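Local coordinates for protein D-glyceraldehyde dehydrogenase (NADP(+)) (Thermoplasma acidophilum, PDB 5IZD) that oxidises D-glyceraldehyde to glycerate with NADP(+) and water in the non-phosphorylated Entner-Doudoroff pathway, working as a homotetramer built as a dimer of dimers, at residues M262-Y274 with F297-A309. Sequence-based numbering, arbitrary orientation.
Sequences MDNALKTLLWAKY and FMSRFVELSRKLA
Phe297 and Phe301 both hold CG anti to the backbone N (chi1 -169° and 177°), which swings their rings across to Leu266 and Leu269 of helix 262-274. This is helix-helix packing in the aldehyde dehydrogenase fold: the helices cross at -47° against one side of the sheet carrying strand 284-290, Leu269 resting on Leu287 and Phe297 on Val289. Knobs-into-holes packing is evident twice, with Leu266 set among Phe297, Arg300, Phe301 and Leu304, and Phe297 among Met262, Ala265, Leu266 and Leu269. Two CH-pi contacts support it: Leu266 CD2 stands 3.8 Å from the Phe297 ring centroid, and Leu269 CD2 lies over the middle of the Phe301 face, 3.5 Å from the centroid. The same Leu269 methyl meets the rim of Phe297 at CE1.

At the partly exposed border a salt bridge forms as Arg300 turns NH1 and NH2 end-on to one oxygen, Asp263 OD1, the NH2 bond being the shorter at 2.9 Å and the straighter. Leu266 CD1 covers one guanidinium face. Replacing Arg300 by alanine would probably leave the Asp263 carboxylate without this charge partner and Leu266 CD1 without the guanidinium it lies against. Toward the C-terminal ends, Leu308 CD1 packs against Tyr274 CD2, and Tyr274 OH donates to Ser305 OG at 2.7 Å, while Ser305 OG in turn donates to Phe301 O at 2.8 Å.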
ATOM      1  N   MET A 262      30.797 -19.145 -15.695  1.00 41.14           N
ATOM      2  CA  MET A 262      31.604 -18.401 -16.672  1.00 41.90           C
ATOM      3  C   MET A 262      30.825 -18.026 -17.944  1.00 40.48           C
ATOM      4  O   MET A 262      30.864 -16.883 -18.381  1.00 39.96           O
ATOM      5  CB  MET A 262      32.840 -19.210 -17.079  1.00 43.96           C
ATOM      6  CG  MET A 262      33.879 -19.404 -15.975  1.00 45.59           C
ATOM      7  SD  MET A 262      34.721 -17.874 -15.531  1.00 47.93           S
ATOM      8  CE  MET A 262      35.565 -17.582 -17.110  1.00 46.74           C
ATOM      9  N   ASP A 263      30.136 -19.006 -18.515  1.00 40.06           N
ATOM     10  CA  ASP A 263      29.344 -18.813 -19.714  1.00 39.45           C
ATOM     11  C   ASP A 263      28.290 -17.765 -19.485  1.00 37.62           C
ATOM     12  O   ASP A 263      28.127 -16.889 -20.284  1.00 36.58           O
ATOM     13  CB  ASP A 263      28.669 -20.120 -20.190  1.00 40.84           C
ATOM     14  CG  ASP A 263      29.633 -21.060 -20.935  1.00 42.55           C
ATOM     15  OD1 ASP A 263      30.747 -20.649 -21.303  1.00 42.82           O
ATOM     16  OD2 ASP A 263      29.266 -22.237 -21.147  1.00 44.44           O
ATOM     17  N   ASN A 264      27.579 -17.840 -18.366  1.00 36.36           N
ATOM     18  CA  ASN A 264      26.514 -16.871 -18.145  1.00 35.05           C
ATOM     19  C   ASN A 264      27.030 -15.451 -17.943  1.00 33.94           C
ATOM     20  O   ASN A 264      26.440 -14.506 -18.451  1.00 33.00           O
ATOM     21  CB  ASN A 264      25.559 -17.334 -17.033  1.00 34.84           C
ATOM     22  CG  ASN A 264      24.653 -18.454 -17.521  1.00 35.25           C
ATOM     23  OD1 ASN A 264      24.431 -18.607 -18.746  1.00 34.67           O
ATOM     24  ND2 ASN A 264      24.135 -19.262 -16.577  1.00 35.35           N
ATOM     25  N   ALA A 265      28.154 -15.344 -17.229  1.00 33.83           N
ATOM     26  CA  ALA A 265      28.760 -14.059 -16.942  1.00 33.19           C
ATOM     27  C   ALA A 265      29.219 -13.400 -18.245  1.00 32.89           C
ATOM     28  O   ALA A 265      28.946 -12.227 -18.458  1.00 32.30           O
ATOM     29  CB  ALA A 265      29.911 -14.218 -15.997  1.00 33.45           C
ATOM     30  N   LEU A 266      29.917 -14.178 -19.076  1.00 33.44           N
ATOM     31  CA  LEU A 266      30.373 -13.724 -20.400  1.00 33.51           C
ATOM     32  C   LEU A 266      29.235 -13.330 -21.341  1.00 33.22           C
ATOM     33  O   LEU A 266      29.327 -12.325 -22.002  1.00 32.73           O
ATOM     34  CB  LEU A 266      31.289 -14.749 -21.072  1.00 34.15           C
ATOM     35  CG  LEU A 266      32.650 -14.837 -20.412  1.00 34.59           C
ATOM     36  CD1 LEU A 266      33.382 -16.146 -20.750  1.00 35.36           C
ATOM     37  CD2 LEU A 266      33.467 -13.614 -20.781  1.00 34.36           C
ATOM     38  N   LYS A 267      28.176 -14.131 -21.390  1.00 33.51           N
ATOM     39  CA  LYS A 267      27.021 -13.800 -22.196  1.00 33.41           C
ATOM     40  C   LYS A 267      26.412 -12.479 -21.757  1.00 32.38           C
ATOM     41  O   LYS A 267      26.101 -11.611 -22.597  1.00 31.80           O
ATOM     42  CB  LYS A 267      25.943 -14.841 -22.050  1.00 34.39           C
ATOM     43  CG  LYS A 267      26.138 -16.066 -22.898  1.00 35.76           C
ATOM     44  CD  LYS A 267      24.950 -17.007 -22.654  1.00 36.70           C
ATOM     45  CE  LYS A 267      25.110 -18.284 -23.446  1.00 38.01           C
ATOM     46  NZ  LYS A 267      24.108 -19.281 -22.987  1.00 39.10           N
ATOM     47  N   THR A 268      26.212 -12.343 -20.443  1.00 31.59           N
ATOM     48  CA  THR A 268      25.670 -11.125 -19.877  1.00 30.77           C
ATOM     49  C   THR A 268      26.597  -9.906 -20.110  1.00 30.55           C
ATOM     50  O   THR A 268      26.099  -8.797 -20.342  1.00 29.99           O
ATOM     51  CB  THR A 268      25.381 -11.271 -18.376  1.00 30.53           C
ATOM     52  OG1 THR A 268      24.585 -12.454 -18.145  1.00 30.64           O
ATOM     53  CG2 THR A 268      24.707 -10.028 -17.827  1.00 29.86           C
ATOM     54  N   LEU A 269      27.911 -10.102 -19.995  1.00 30.85           N
ATOM     55  CA  LEU A 269      28.851  -9.007 -20.221  1.00 30.85           C
ATOM     56  C   LEU A 269      28.845  -8.554 -21.683  1.00 30.89           C
ATOM     57  O   LEU A 269      28.924  -7.361 -21.959  1.00 30.64           O
ATOM     58  CB  LEU A 269      30.279  -9.392 -19.838  1.00 31.22           C
ATOM     59  CG  LEU A 269      31.315  -8.282 -19.983  1.00 31.19           C
ATOM     60  CD1 LEU A 269      30.961  -7.088 -19.101  1.00 30.80           C
ATOM     61  CD2 LEU A 269      32.680  -8.854 -19.603  1.00 31.80           C
ATOM     62  N   LEU A 270      28.737  -9.499 -22.610  1.00 31.30           N
ATOM     63  CA  LEU A 270      28.601  -9.114 -24.029  1.00 31.46           C
ATOM     64  C   LEU A 270      27.395  -8.208 -24.215  1.00 30.73           C
ATOM     65  O   LEU A 270      27.477  -7.176 -24.911  1.00 30.43           O
ATOM     66  CB  LEU A 270      28.484 -10.339 -24.924  1.00 32.19           C
ATOM     67  CG  LEU A 270      29.770 -11.116 -25.230  1.00 32.98           C
ATOM     68  CD1 LEU A 270      29.403 -12.428 -25.947  1.00 33.59           C
ATOM     69  CD2 LEU A 270      30.704 -10.288 -26.108  1.00 33.05           C
ATOM     70  N   TRP A 271      26.278  -8.617 -23.626  1.00 30.21           N
ATOM     71  CA  TRP A 271      25.069  -7.795 -23.614  1.00 29.61           C
ATOM     72  C   TRP A 271      25.306  -6.419 -22.936  1.00 29.09           C
ATOM     73  O   TRP A 271      25.101  -5.351 -23.559  1.00 28.62           O
ATOM     74  CB  TRP A 271      23.883  -8.505 -22.950  1.00 29.48           C
ATOM     75  CG  TRP A 271      22.711  -7.604 -22.949  1.00 29.05           C
ATOM     76  CD1 TRP A 271      21.792  -7.442 -23.960  1.00 29.04           C
ATOM     77  CD2 TRP A 271      22.336  -6.687 -21.917  1.00 28.62           C
ATOM     78  NE1 TRP A 271      20.894  -6.470 -23.623  1.00 28.62           N
ATOM     79  CE2 TRP A 271      21.222  -5.971 -22.387  1.00 28.41           C
ATOM     80  CE3 TRP A 271      22.866  -6.361 -20.661  1.00 28.45           C
ATOM     81  CZ2 TRP A 271      20.614  -4.987 -21.634  1.00 28.02           C
ATOM     82  CZ3 TRP A 271      22.257  -5.340 -19.918  1.00 28.03           C
ATOM     83  CH2 TRP A 271      21.152  -4.687 -20.409  1.00 27.81           C
ATOM     84  N   ALA A 272      25.847  -6.444 -21.721  1.00 28.76           N
ATOM     85  CA  ALA A 272      25.937  -5.233 -20.932  1.00 28.42           C
ATOM     86  C   ALA A 272      26.900  -4.199 -21.490  1.00 28.53           C
ATOM     87  O   ALA A 272      26.666  -3.003 -21.344  1.00 28.14           O
ATOM     88  CB  ALA A 272      26.248  -5.568 -19.444  1.00 28.43           C
ATOM     89  N   LYS A 273      27.964  -4.645 -22.169  1.00 29.07           N
ATOM     90  CA  LYS A 273      28.875  -3.728 -22.792  1.00 29.31           C
ATOM     91  C   LYS A 273      28.434  -3.282 -24.190  1.00 29.48           C
ATOM     92  O   LYS A 273      28.587  -2.124 -24.546  1.00 29.47           O
ATOM     93  CB  LYS A 273      30.251  -4.339 -22.949  1.00 29.76           C
ATOM     94  CG  LYS A 273      31.325  -3.354 -23.403  1.00 29.94           C
ATOM     95  CD  LYS A 273      31.578  -2.227 -22.417  1.00 29.70           C
ATOM     96  CE  LYS A 273      30.856  -0.953 -22.754  1.00 29.36           C
ATOM     97  NZ  LYS A 273      31.074   0.089 -21.732  1.00 29.19           N
ATOM     98  N   TYR A 274      27.977  -4.213 -25.012  1.00 29.88           N
ATOM     99  CA  TYR A 274      27.850  -3.935 -26.443  1.00 30.21           C
ATOM    100  C   TYR A 274      26.475  -3.664 -26.919  1.00 30.03           C
ATOM    101  O   TYR A 274      26.329  -3.168 -28.030  1.00 30.22           O
ATOM    102  CB  TYR A 274      28.526  -5.029 -27.313  1.00 30.74           C
ATOM    103  CG  TYR A 274      29.936  -5.235 -26.924  1.00 31.06           C
ATOM    104  CD1 TYR A 274      30.825  -4.155 -26.896  1.00 31.16           C
ATOM    105  CD2 TYR A 274      30.407  -6.489 -26.548  1.00 31.35           C
ATOM    106  CE1 TYR A 274      32.153  -4.329 -26.529  1.00 31.55           C
ATOM    107  CE2 TYR A 274      31.717  -6.677 -26.199  1.00 31.71           C
ATOM    108  CZ  TYR A 274      32.596  -5.614 -26.161  1.00 31.84           C
ATOM    109  OH  TYR A 274      33.937  -5.791 -25.776  1.00 32.28           O
ATOM    110  N   PHE A 297      38.858 -15.466 -17.770  1.00 38.93           N
ATOM    111  CA  PHE A 297      37.745 -14.573 -18.082  1.00 37.77           C
ATOM    112  C   PHE A 297      38.123 -13.539 -19.177  1.00 37.19           C
ATOM    113  O   PHE A 297      37.441 -13.434 -20.207  1.00 36.69           O
ATOM    114  CB  PHE A 297      37.188 -13.869 -16.836  1.00 37.18           C
ATOM    115  CG  PHE A 297      35.882 -13.158 -17.085  1.00 36.35           C
ATOM    116  CD1 PHE A 297      35.851 -11.884 -17.627  1.00 35.95           C
ATOM    117  CD2 PHE A 297      34.684 -13.773 -16.805  1.00 36.16           C
ATOM    118  CE1 PHE A 297      34.650 -11.237 -17.860  1.00 35.21           C
ATOM    119  CE2 PHE A 297      33.481 -13.144 -17.049  1.00 35.45           C
ATOM    120  CZ  PHE A 297      33.458 -11.872 -17.555  1.00 35.02           C
ATOM    121  N   MET A 298      39.196 -12.795 -18.952  1.00 37.09           N
ATOM    122  CA  MET A 298      39.600 -11.744 -19.903  1.00 36.96           C
ATOM    123  C   MET A 298      39.947 -12.260 -21.297  1.00 37.25           C
ATOM    124  O   MET A 298      39.625 -11.606 -22.279  1.00 36.59           O
ATOM    125  CB  MET A 298      40.798 -10.958 -19.388  1.00 37.32           C
ATOM    126  CG  MET A 298      40.513 -10.144 -18.138  1.00 37.09           C
ATOM    127  SD  MET A 298      39.031  -9.153 -18.214  1.00 36.33           S
ATOM    128  CE  MET A 298      39.474  -7.970 -19.521  1.00 36.39           C
ATOM    129  N   SER A 299      40.577 -13.432 -21.348  1.00 37.92           N
ATOM    130  CA  SER A 299      40.928 -14.114 -22.602  1.00 38.56           C
ATOM    131  C   SER A 299      39.647 -14.489 -23.375  1.00 38.11           C
ATOM    132  O   SER A 299      39.499 -14.170 -24.547  1.00 37.75           O
ATOM    133  CB  SER A 299      41.757 -15.358 -22.224  1.00 39.64           C
ATOM    134  OG  SER A 299      41.955 -16.230 -23.309  1.00 40.50           O
ATOM    135  N   ARG A 300      38.687 -15.117 -22.686  1.00 37.99           N
ATOM    136  CA  ARG A 300      37.426 -15.525 -23.303  1.00 37.82           C
ATOM    137  C   ARG A 300      36.673 -14.268 -23.772  1.00 37.14           C
ATOM    138  O   ARG A 300      36.120 -14.250 -24.877  1.00 36.85           O
ATOM    139  CB  ARG A 300      36.574 -16.388 -22.336  1.00 38.12           C
ATOM    140  CG  ARG A 300      37.203 -17.749 -22.071  1.00 39.38           C
ATOM    141  CD  ARG A 300      36.286 -18.747 -21.372  1.00 39.91           C
ATOM    142  NE  ARG A 300      35.125 -18.977 -22.236  1.00 40.24           N
ATOM    143  CZ  ARG A 300      33.963 -19.496 -21.848  1.00 40.52           C
ATOM    144  NH1 ARG A 300      33.762 -19.889 -20.600  1.00 40.52           N
ATOM    145  NH2 ARG A 300      33.003 -19.654 -22.764  1.00 40.61           N
ATOM    146  N   PHE A 301      36.710 -13.201 -22.966  1.00 36.80           N
ATOM    147  CA  PHE A 301      35.973 -11.972 -23.264  1.00 36.40           C
ATOM    148  C   PHE A 301      36.552 -11.252 -24.477  1.00 36.40           C
ATOM    149  O   PHE A 301      35.806 -10.748 -25.326  1.00 36.13           O
ATOM    150  CB  PHE A 301      35.986 -11.014 -22.065  1.00 36.38           C
ATOM    151  CG  PHE A 301      35.302  -9.694 -22.318  1.00 36.06           C
ATOM    152  CD1 PHE A 301      34.016  -9.647 -22.853  1.00 35.77           C
ATOM    153  CD2 PHE A 301      35.917  -8.487 -21.938  1.00 36.12           C
ATOM    154  CE1 PHE A 301      33.377  -8.424 -23.056  1.00 35.48           C
ATOM    155  CE2 PHE A 301      35.271  -7.269 -22.136  1.00 35.62           C
ATOM    156  CZ  PHE A 301      34.010  -7.238 -22.712  1.00 35.22           C
ATOM    157  N   VAL A 302      37.869 -11.193 -24.545  1.00 36.76           N
ATOM    158  CA  VAL A 302      38.545 -10.684 -25.746  1.00 37.04           C
ATOM    159  C   VAL A 302      38.166 -11.494 -27.012  1.00 37.42           C
ATOM    160  O   VAL A 302      37.806 -10.909 -28.069  1.00 37.36           O
ATOM    161  CB  VAL A 302      40.066 -10.618 -25.538  1.00 37.42           C
ATOM    162  CG1 VAL A 302      40.756 -10.270 -26.866  1.00 37.62           C
ATOM    163  CG2 VAL A 302      40.397  -9.592 -24.459  1.00 37.04           C
ATOM    164  N   GLU A 303      38.226 -12.826 -26.889  1.00 38.04           N
ATOM    165  CA  GLU A 303      37.896 -13.752 -28.006  1.00 38.64           C
ATOM    166  C   GLU A 303      36.458 -13.577 -28.475  1.00 38.26           C
ATOM    167  O   GLU A 303      36.216 -13.483 -29.676  1.00 38.09           O
ATOM    168  CB  GLU A 303      38.171 -15.218 -27.642  1.00 39.35           C
ATOM    169  CG  GLU A 303      37.933 -16.240 -28.738  0.50 39.88           C
ATOM    170  CD  GLU A 303      38.839 -16.070 -29.946  0.50 40.44           C
ATOM    171  OE1 GLU A 303      38.446 -16.551 -31.020  0.50 40.85           O
ATOM    172  OE2 GLU A 303      39.934 -15.465 -29.842  0.50 40.55           O
ATOM    173  N   LEU A 304      35.511 -13.430 -27.550  1.00 37.87           N
ATOM    174  CA  LEU A 304      34.133 -13.207 -27.962  1.00 37.68           C
ATOM    175  C   LEU A 304      33.891 -11.826 -28.616  1.00 37.63           C
ATOM    176  O   LEU A 304      33.118 -11.698 -29.616  1.00 37.55           O
ATOM    177  CB  LEU A 304      33.206 -13.394 -26.783  1.00 37.22           C
ATOM    178  CG  LEU A 304      33.084 -14.851 -26.364  1.00 37.66           C
ATOM    179  CD1 LEU A 304      32.722 -14.880 -24.902  1.00 37.35           C
ATOM    180  CD2 LEU A 304      32.020 -15.542 -27.197  1.00 37.76           C
ATOM    181  N   SER A 305      34.559 -10.819 -28.038  1.00 37.70           N
ATOM    182  CA  SER A 305      34.467  -9.430 -28.473  1.00 37.71           C
ATOM    183  C   SER A 305      34.935  -9.258 -29.941  1.00 39.02           C
ATOM    184  O   SER A 305      34.379  -8.465 -30.649  1.00 37.79           O
ATOM    185  CB  SER A 305      35.247  -8.490 -27.532  1.00 37.30           C
ATOM    186  OG  SER A 305      34.599  -8.348 -26.253  1.00 36.80           O
ATOM    187  N   ARG A 306      35.930 -10.037 -30.357  1.00 41.25           N
ATOM    188  CA  ARG A 306      36.464  -9.968 -31.747  1.00 43.07           C
ATOM    189  C   ARG A 306      35.499 -10.468 -32.803  1.00 43.13           C
ATOM    190  O   ARG A 306      35.706 -10.180 -33.993  1.00 44.01           O
ATOM    191  CB  ARG A 306      37.633 -10.912 -31.942  1.00 45.42           C
ATOM    192  CG  ARG A 306      38.827 -10.714 -31.073  1.00 47.41           C
ATOM    193  CD  ARG A 306      39.766 -11.889 -31.272  1.00 49.56           C
ATOM    194  NE  ARG A 306      40.768 -11.492 -32.250  1.00 51.33           N
ATOM    195  CZ  ARG A 306      42.044 -11.233 -31.970  1.00 53.46           C
ATOM    196  NH1 ARG A 306      42.845 -10.854 -32.963  1.00 54.20           N
ATOM    197  NH2 ARG A 306      42.533 -11.364 -30.706  1.00 54.40           N
ATOM    198  N   LYS A 307      34.585 -11.350 -32.395  1.00 42.81           N
ATOM    199  CA  LYS A 307      33.617 -11.989 -33.265  1.00 43.00           C
ATOM    200  C   LYS A 307      32.460 -11.085 -33.656  1.00 43.16           C
ATOM    201  O   LYS A 307      31.703 -11.456 -34.560  1.00 43.50           O
ATOM    202  CB  LYS A 307      33.045 -13.245 -32.603  1.00 43.35           C
ATOM    203  N   LEU A 308      32.310  -9.913 -33.008  1.00 43.00           N
ATOM    204  CA  LEU A 308      31.130  -9.045 -33.207  1.00 42.53           C
ATOM    205  C   LEU A 308      31.332  -8.302 -34.495  1.00 42.55           C
ATOM    206  O   LEU A 308      32.417  -7.752 -34.703  1.00 42.19           O
ATOM    207  CB  LEU A 308      30.916  -8.065 -32.032  1.00 42.09           C
ATOM    208  CG  LEU A 308      30.591  -8.773 -30.686  1.00 42.43           C
ATOM    209  CD1 LEU A 308      30.697  -7.815 -29.509  1.00 41.86           C
ATOM    210  CD2 LEU A 308      29.218  -9.448 -30.644  1.00 42.43           C
ATOM    211  N   ALA A 309      30.304  -8.323 -35.360  1.00 42.53           N
ATOM    212  CA  ALA A 309      30.333  -7.589 -36.617  1.00 42.71           C
ATOM    213  C   ALA A 309      29.741  -6.177 -36.443  1.00 42.60           C
ATOM    214  O   ALA A 309      28.731  -5.985 -35.774  1.00 40.76           O
ATOM    215  CB  ALA A 309      29.585  -8.342 -37.708  1.00 43.03           C
TER